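Local coordinates for protein myosin-I heavy chain (Dictyostelium discoideum, PDB 5EJR) that works as an actin-based motor with ATPase activity in early phagocytosis and adhesion, this chain being the second MyTH4-FERM unit at the C-terminal end of its tail, at residues K251-S256 and D317-L322; W459-I464 and S499-Y504. One frame throughout, in Å; residues are numbered along the deposited sequence.

In the fold
The N-terminal part of the chain is helical and holds the MyTH4 domain; the three-lobed FERM domain follows, and both contacts lie in it. Interaction 1 closes a loop of 60 residues: from strand 253-259 in the ubiquitin-like first lobe, the chain runs through the rest of that sheet before helix 317-332, at the start of the helical second lobe, packs back against it. Interaction 2 opens later and closes a shorter loop of 34 residues within the PH-like third lobe, joining the turn after strand 455-460 to the C-terminal helix 494-505. The loops stand in series, neither nesting nor crossing. Interaction 1 ties the first lobe to the second, and F503 against M252 ties the third to the first.

Interaction 1: residues K251-S256 and D317-L322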
loop_
_atom_site.group_PDB
_atom_site.type_symbol
_atom_site.label_atom_id
_atom_site.label_comp_id
_atom_site.label_asym_id
_atom_site.label_seq_id
_atom_site.Cartn_x
_atom_site.Cartn_y
_atom_site.Cartn_z
ATOM N N LYS A 251 -14.964 -7.705 8.820
ATOM C CA LYS A 251 -15.313 -6.799 7.722
ATOM C C LYS A 251 -15.402 -5.332 8.138
ATOM O O LYS A 251 -15.434 -4.490 7.269
ATOM C CB LYS A 251 -16.627 -7.215 7.025
ATOM C CG LYS A 251 -17.879 -7.077 7.897
ATOM C CD LYS A 251 -19.165 -7.518 7.162
ATOM C CE LYS A 251 -19.233 -8.999 6.832
ATOM N NZ LYS A 251 -19.441 -9.853 8.026
ATOM N N MET A 252 -15.513 -5.038 9.435
ATOM C CA MET A 252 -15.679 -3.675 9.939
ATOM C C MET A 252 -14.343 -3.005 10.048
ATOM O O MET A 252 -14.286 -1.808 10.316
ATOM C CB MET A 252 -16.350 -3.666 11.353
ATOM C CG MET A 252 -17.679 -4.419 11.437
ATOM S SD MET A 252 -18.826 -3.799 10.195
ATOM C CE MET A 252 -20.136 -5.072 10.295
ATOM N N PHE A 253 -13.263 -3.782 9.919
ATOM C CA PHE A 253 -11.915 -3.302 10.091
ATOM C C PHE A 253 -11.208 -3.042 8.782
ATOM O O PHE A 253 -11.544 -3.624 7.748
ATOM C CB PHE A 253 -11.120 -4.287 10.990
ATOM C CG PHE A 253 -11.509 -4.231 12.449
ATOM C CD1 PHE A 253 -12.608 -4.943 12.923
ATOM C CD2 PHE A 253 -10.807 -3.427 13.342
ATOM C CE1 PHE A 253 -12.999 -4.842 14.262
ATOM C CE2 PHE A 253 -11.221 -3.306 14.669
ATOM C CZ PHE A 253 -12.306 -4.035 15.124
ATOM N N GLY A 254 -10.249 -2.131 8.842
ATOM C CA GLY A 254 -9.439 -1.755 7.695
ATOM C C GLY A 254 -8.053 -1.384 8.163
ATOM O O GLY A 254 -7.750 -1.508 9.351
ATOM N N ILE A 255 -7.232 -0.874 7.248
ATOM C CA ILE A 255 -5.864 -0.460 7.527
ATOM C C ILE A 255 -5.604 0.953 7.048
ATOM O O ILE A 255 -6.119 1.352 6.004
ATOM C CB ILE A 255 -4.884 -1.506 6.922
ATOM C CG1 ILE A 255 -4.910 -2.801 7.785
ATOM C CG2 ILE A 255 -3.448 -0.945 6.737
ATOM C CD1 ILE A 255 -3.986 -3.902 7.376
ATOM N N SER A 256 -4.829 1.707 7.838
ATOM C CA SER A 256 -4.352 3.048 7.526
ATOM C C SER A 256 -2.807 3.084 7.518
ATOM O O SER A 256 -2.152 2.363 8.285
ATOM C CB SER A 256 -4.895 4.061 8.535
ATOM O OG SER A 256 -6.295 4.209 8.361
ATOM N N ASP A 317 -16.265 -9.152 22.303
ATOM C CA ASP A 317 -15.555 -8.362 23.312
ATOM C C ASP A 317 -14.168 -7.874 22.872
ATOM O O ASP A 317 -13.719 -6.834 23.365
ATOM C CB ASP A 317 -15.478 -9.061 24.679
ATOM C CG ASP A 317 -14.972 -10.478 24.639
ATOM O OD1 ASP A 317 -15.794 -11.394 24.393
ATOM O OD2 ASP A 317 -13.767 -10.680 24.899
ATOM N N ILE A 318 -13.515 -8.570 21.939
ATOM C CA ILE A 318 -12.219 -8.130 21.406
ATOM C C ILE A 318 -12.446 -6.915 20.505
ATOM O O ILE A 318 -11.727 -5.901 20.616
ATOM C CB ILE A 318 -11.453 -9.288 20.691
ATOM C CG1 ILE A 318 -11.148 -10.496 21.658
ATOM C CG2 ILE A 318 -10.197 -8.799 19.999
ATOM C CD1 ILE A 318 -10.473 -10.140 23.008
ATOM N N CYS A 319 -13.461 -7.006 19.628
ATOM C CA CYS A 319 -13.820 -5.897 18.761
ATOM C C CYS A 319 -14.291 -4.706 19.611
ATOM O O CYS A 319 -13.963 -3.574 19.270
ATOM C CB CYS A 319 -14.878 -6.309 17.738
ATOM S SG CYS A 319 -15.659 -4.930 16.861
ATOM N N PHE A 320 -15.058 -4.952 20.689
ATOM C CA PHE A 320 -15.560 -3.877 21.537
ATOM C C PHE A 320 -14.390 -3.155 22.193
ATOM O O PHE A 320 -14.377 -1.934 22.237
ATOM C CB PHE A 320 -16.522 -4.385 22.611
ATOM C CG PHE A 320 -17.061 -3.286 23.498
ATOM C CD1 PHE A 320 -17.785 -2.226 22.960
ATOM C CD2 PHE A 320 -16.832 -3.299 24.872
ATOM C CE1 PHE A 320 -18.242 -1.184 23.779
ATOM C CE2 PHE A 320 -17.299 -2.248 25.690
ATOM C CZ PHE A 320 -18.021 -1.221 25.140
ATOM N N GLU A 321 -13.410 -3.919 22.669
ATOM C CA GLU A 321 -12.233 -3.372 23.327
ATOM C C GLU A 321 -11.392 -2.502 22.368
ATOM O O GLU A 321 -10.980 -1.394 22.734
ATOM C CB GLU A 321 -11.421 -4.499 24.005
ATOM C CG GLU A 321 -10.305 -4.021 24.926
ATOM C CD GLU A 321 -10.687 -2.987 25.972
ATOM O OE1 GLU A 321 -11.861 -2.969 26.407
ATOM O OE2 GLU A 321 -9.805 -2.190 26.357
ATOM N N LEU A 322 -11.203 -2.970 21.133
ATOM C CA LEU A 322 -10.472 -2.209 20.127
ATOM C C LEU A 322 -11.225 -0.961 19.739
ATOM O O LEU A 322 -10.606 0.075 19.506
ATOM C CB LEU A 322 -10.159 -3.030 18.896
ATOM C CG LEU A 322 -9.067 -4.066 19.034
ATOM C CD1 LEU A 322 -9.019 -4.934 17.781
ATOM C CD2 LEU A 322 -7.682 -3.413 19.306
#
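The phenyl ring of F253 reaches across from its strand to the helix and meets C319 and L322, one turn apart, with different parts of its rim. C319 SG lies against the CE1-CZ side, 3.7 Å from CE1 and 3.9 Å from CZ. The sulfur sits at the ring edge, 79° off the ring normal, in a Cys sulfur-aromatic contact. On the other corner, CE2 comes within 4.1 Å of L322 CD1; the methyl approaches the ring obliquely, and the two side chains cross at about a right angle. C319 carries its sulfur anti to the backbone N (chi1 167°), which swings SG out to the phenyl edge. No hydrogen bond links the segments, and all three residues are buried: the flat phenyl on its CB stem is wide enough to touch both helix residues, the small polarisable cysteine lets its edge come close, and the branched leucine fills the flank. F253 also packs on V294 and R296, and shares I245 with L322, which also touches Y243 of helix 232-243. The F253 contact thus joins the ubiquitin-like sheet to helix 317-332, while F320, pointing away, packs that helix on helix 402-416.

Interaction 2: residues W459-I464 and S499-Y504; sequences WTFQSI and SVYQFY. With EDO (1,2-ethanediol), chain E.
F461 and Y501 meet as an offset edge-to-face pair, ring centroids 5.3 Å apart and planes at 79°, with the edge of F461 turned to the face of Y501. From its CB, which points toward the helix, F461 sends its ring into the angle between Y501 and Y504. The rotation about the first bond, with CG anti to the carbonyl carbon (chi1 -71°), carries the ring on toward the helix and sets it between these two tyrosines. On one side CD1 lies 3.7 Å from Y501 CE2, and CE1 comes to 3.5 Å from that same CE2 atom, which stands in the plane of the phenyl ring. On the other side CD2 is 4.1 Å from the carbonyl O of Y504. Farther out, CE2 and the tip atom CZ both rest on Y504 CB, at 3.6 and 3.5 Å. A flat, wholly apolar ring suits this slot between a tyrosine ring and the helix backbone; an alanine here would probably open a gap beside Y501 and leave its ring without the edge that packs against it.

Past F461, the tyrosine carries its hydroxyl on to I464, whose CG2 is 3.3 Å from Y501 OH. Both residues are presented by a type I turn from F461 to I464, closed by I464 N to F461 O. T460 braces its start: its OG1 accepts from S463 N in an ST motif, and S463 OG donates to T460 O. Y504 turns its own hydroxyl elsewhere, to F299 N. I440 packs on F461 and Y504, and V445 on I464 and Y501; such a C-terminal helix packed on the strands is typical of the PH/PTB fold, here the third FERM lobe.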
loop_
_atom_site.group_PDB
_atom_site.type_symbol
_atom_site.label_atom_id
_atom_site.label_comp_id
_atom_site.label_asym_id
_atom_site.label_seq_id
_atom_site.Cartn_x
_atom_site.Cartn_y
_atom_site.Cartn_z
ATOM N N TRP A 459 -25.869 14.379 1.464
ATOM C CA TRP A 459 -26.634 13.617 0.500
ATOM C C TRP A 459 -26.797 12.201 1.045
ATOM O O TRP A 459 -25.801 11.509 1.277
ATOM C CB TRP A 459 -25.882 13.567 -0.850
ATOM C CG TRP A 459 -25.581 14.902 -1.477
ATOM C CD1 TRP A 459 -26.400 15.617 -2.300
ATOM C CD2 TRP A 459 -24.360 15.654 -1.372
ATOM N NE1 TRP A 459 -25.762 16.765 -2.725
ATOM C CE2 TRP A 459 -24.516 16.820 -2.158
ATOM C CE3 TRP A 459 -23.136 15.440 -0.723
ATOM C CZ2 TRP A 459 -23.500 17.773 -2.297
ATOM C CZ3 TRP A 459 -22.127 16.388 -0.857
ATOM C CH2 TRP A 459 -22.307 17.527 -1.656
ATOM N N THR A 460 -28.046 11.761 1.241
ATOM C CA THR A 460 -28.322 10.402 1.704
ATOM C C THR A 460 -27.966 9.428 0.594
ATOM O O THR A 460 -27.951 9.822 -0.576
ATOM C CB THR A 460 -29.807 10.234 2.079
ATOM O OG1 THR A 460 -30.598 10.416 0.912
ATOM C CG2 THR A 460 -30.256 11.169 3.172
ATOM N N PHE A 461 -27.740 8.159 0.931
ATOM C CA PHE A 461 -27.479 7.153 -0.084
ATOM C C PHE A 461 -28.673 6.952 -1.023
ATOM O O PHE A 461 -28.473 6.705 -2.218
ATOM C CB PHE A 461 -27.052 5.831 0.553
ATOM C CG PHE A 461 -25.669 5.878 1.163
ATOM C CD1 PHE A 461 -24.565 6.260 0.401
ATOM C CD2 PHE A 461 -25.464 5.503 2.484
ATOM C CE1 PHE A 461 -23.277 6.279 0.960
ATOM C CE2 PHE A 461 -24.180 5.508 3.034
ATOM C CZ PHE A 461 -23.096 5.893 2.271
ATOM N N GLN A 462 -29.912 7.103 -0.485
ATOM C CA GLN A 462 -31.183 6.961 -1.224
ATOM C C GLN A 462 -31.240 7.962 -2.376
ATOM O O GLN A 462 -31.703 7.629 -3.460
ATOM C CB GLN A 462 -32.398 7.192 -0.286
ATOM C CG GLN A 462 -32.566 6.155 0.845
ATOM C CD GLN A 462 -31.397 6.111 1.821
ATOM O OE1 GLN A 462 -30.990 7.128 2.401
ATOM N NE2 GLN A 462 -30.781 4.939 1.959
ATOM N N SER A 463 -30.745 9.182 -2.122
ATOM C CA SER A 463 -30.717 10.299 -3.049
ATOM C C SER A 463 -29.576 10.253 -4.094
ATOM O O SER A 463 -29.485 11.165 -4.917
ATOM C CB SER A 463 -30.670 11.607 -2.274
ATOM O OG SER A 463 -29.348 11.905 -1.864
ATOM N N ILE A 464 -28.719 9.213 -4.061
ATOM C CA ILE A 464 -27.603 9.060 -5.001
ATOM C C ILE A 464 -27.873 7.819 -5.828
ATOM O O ILE A 464 -27.898 6.714 -5.279
ATOM C CB ILE A 464 -26.203 9.021 -4.305
ATOM C CG1 ILE A 464 -25.921 10.303 -3.509
ATOM C CG2 ILE A 464 -25.097 8.748 -5.338
ATOM C CD1 ILE A 464 -24.958 10.130 -2.259
ATOM N N SER A 499 -14.316 1.746 -2.146
ATOM C CA SER A 499 -14.483 0.680 -1.159
ATOM C C SER A 499 -15.393 1.145 0.034
ATOM O O SER A 499 -16.327 0.435 0.413
ATOM C CB SER A 499 -13.110 0.206 -0.674
ATOM O OG SER A 499 -13.152 -0.269 0.663
ATOM N N VAL A 500 -15.128 2.338 0.599
ATOM C CA VAL A 500 -15.934 2.879 1.714
ATOM C C VAL A 500 -17.358 3.173 1.244
ATOM O O VAL A 500 -18.323 2.754 1.893
ATOM C CB VAL A 500 -15.246 4.109 2.356
ATOM C CG1 VAL A 500 -16.159 4.788 3.372
ATOM C CG2 VAL A 500 -13.938 3.694 3.009
ATOM N N TYR A 501 -17.504 3.906 0.126
ATOM C CA TYR A 501 -18.837 4.176 -0.414
ATOM C C TYR A 501 -19.604 2.833 -0.713
ATOM O O TYR A 501 -20.737 2.693 -0.287
ATOM C CB TYR A 501 -18.773 5.068 -1.687
ATOM C CG TYR A 501 -20.149 5.361 -2.255
ATOM C CD1 TYR A 501 -20.775 4.462 -3.112
ATOM C CD2 TYR A 501 -20.855 6.495 -1.872
ATOM C CE1 TYR A 501 -22.072 4.685 -3.570
ATOM C CE2 TYR A 501 -22.142 6.736 -2.339
ATOM C CZ TYR A 501 -22.752 5.819 -3.178
ATOM O OH TYR A 501 -24.014 6.056 -3.667
ATOM N N GLN A 502 -19.002 1.882 -1.422
ATOM C CA GLN A 502 -19.688 0.604 -1.719
ATOM C C GLN A 502 -20.181 -0.095 -0.439
ATOM O O GLN A 502 -21.342 -0.511 -0.379
ATOM C CB GLN A 502 -18.787 -0.344 -2.547
ATOM C CG GLN A 502 -19.343 -1.777 -2.755
ATOM C CD GLN A 502 -20.684 -1.867 -3.469
ATOM O OE1 GLN A 502 -21.457 -2.806 -3.246
ATOM N NE2 GLN A 502 -20.981 -0.939 -4.376
ATOM N N PHE A 503 -19.326 -0.162 0.588
ATOM C CA PHE A 503 -19.689 -0.843 1.842
ATOM C C PHE A 503 -20.913 -0.259 2.489
ATOM O O PHE A 503 -21.850 -1.002 2.793
ATOM C CB PHE A 503 -18.520 -0.915 2.845
ATOM C CG PHE A 503 -18.842 -1.738 4.079
ATOM C CD1 PHE A 503 -19.501 -1.168 5.169
ATOM C CD2 PHE A 503 -18.506 -3.081 4.143
ATOM C CE1 PHE A 503 -19.815 -1.933 6.294
ATOM C CE2 PHE A 503 -18.823 -3.845 5.273
ATOM C CZ PHE A 503 -19.465 -3.263 6.341
ATOM N N TYR A 504 -20.918 1.053 2.695
ATOM C CA TYR A 504 -22.035 1.710 3.372
ATOM C C TYR A 504 -23.318 1.796 2.546
ATOM O O TYR A 504 -24.411 1.573 3.081
ATOM C CB TYR A 504 -21.609 3.096 3.837
ATOM C CG TYR A 504 -20.849 3.161 5.147
ATOM C CD1 TYR A 504 -21.371 2.596 6.312
ATOM C CD2 TYR A 504 -19.675 3.900 5.253
ATOM C CE1 TYR A 504 -20.712 2.727 7.538
ATOM C CE2 TYR A 504 -19.035 4.075 6.476
ATOM C CZ TYR A 504 -19.562 3.499 7.618
ATOM O OH TYR A 504 -18.911 3.687 8.811
HETATM C C1 EDO E . -11.524 0.902 3.699
HETATM O O1 EDO E . -10.636 0.351 4.678
HETATM C C2 EDO E . -10.758 1.136 2.340
HETATM O O2 EDO E . -10.652 -0.122 1.685
#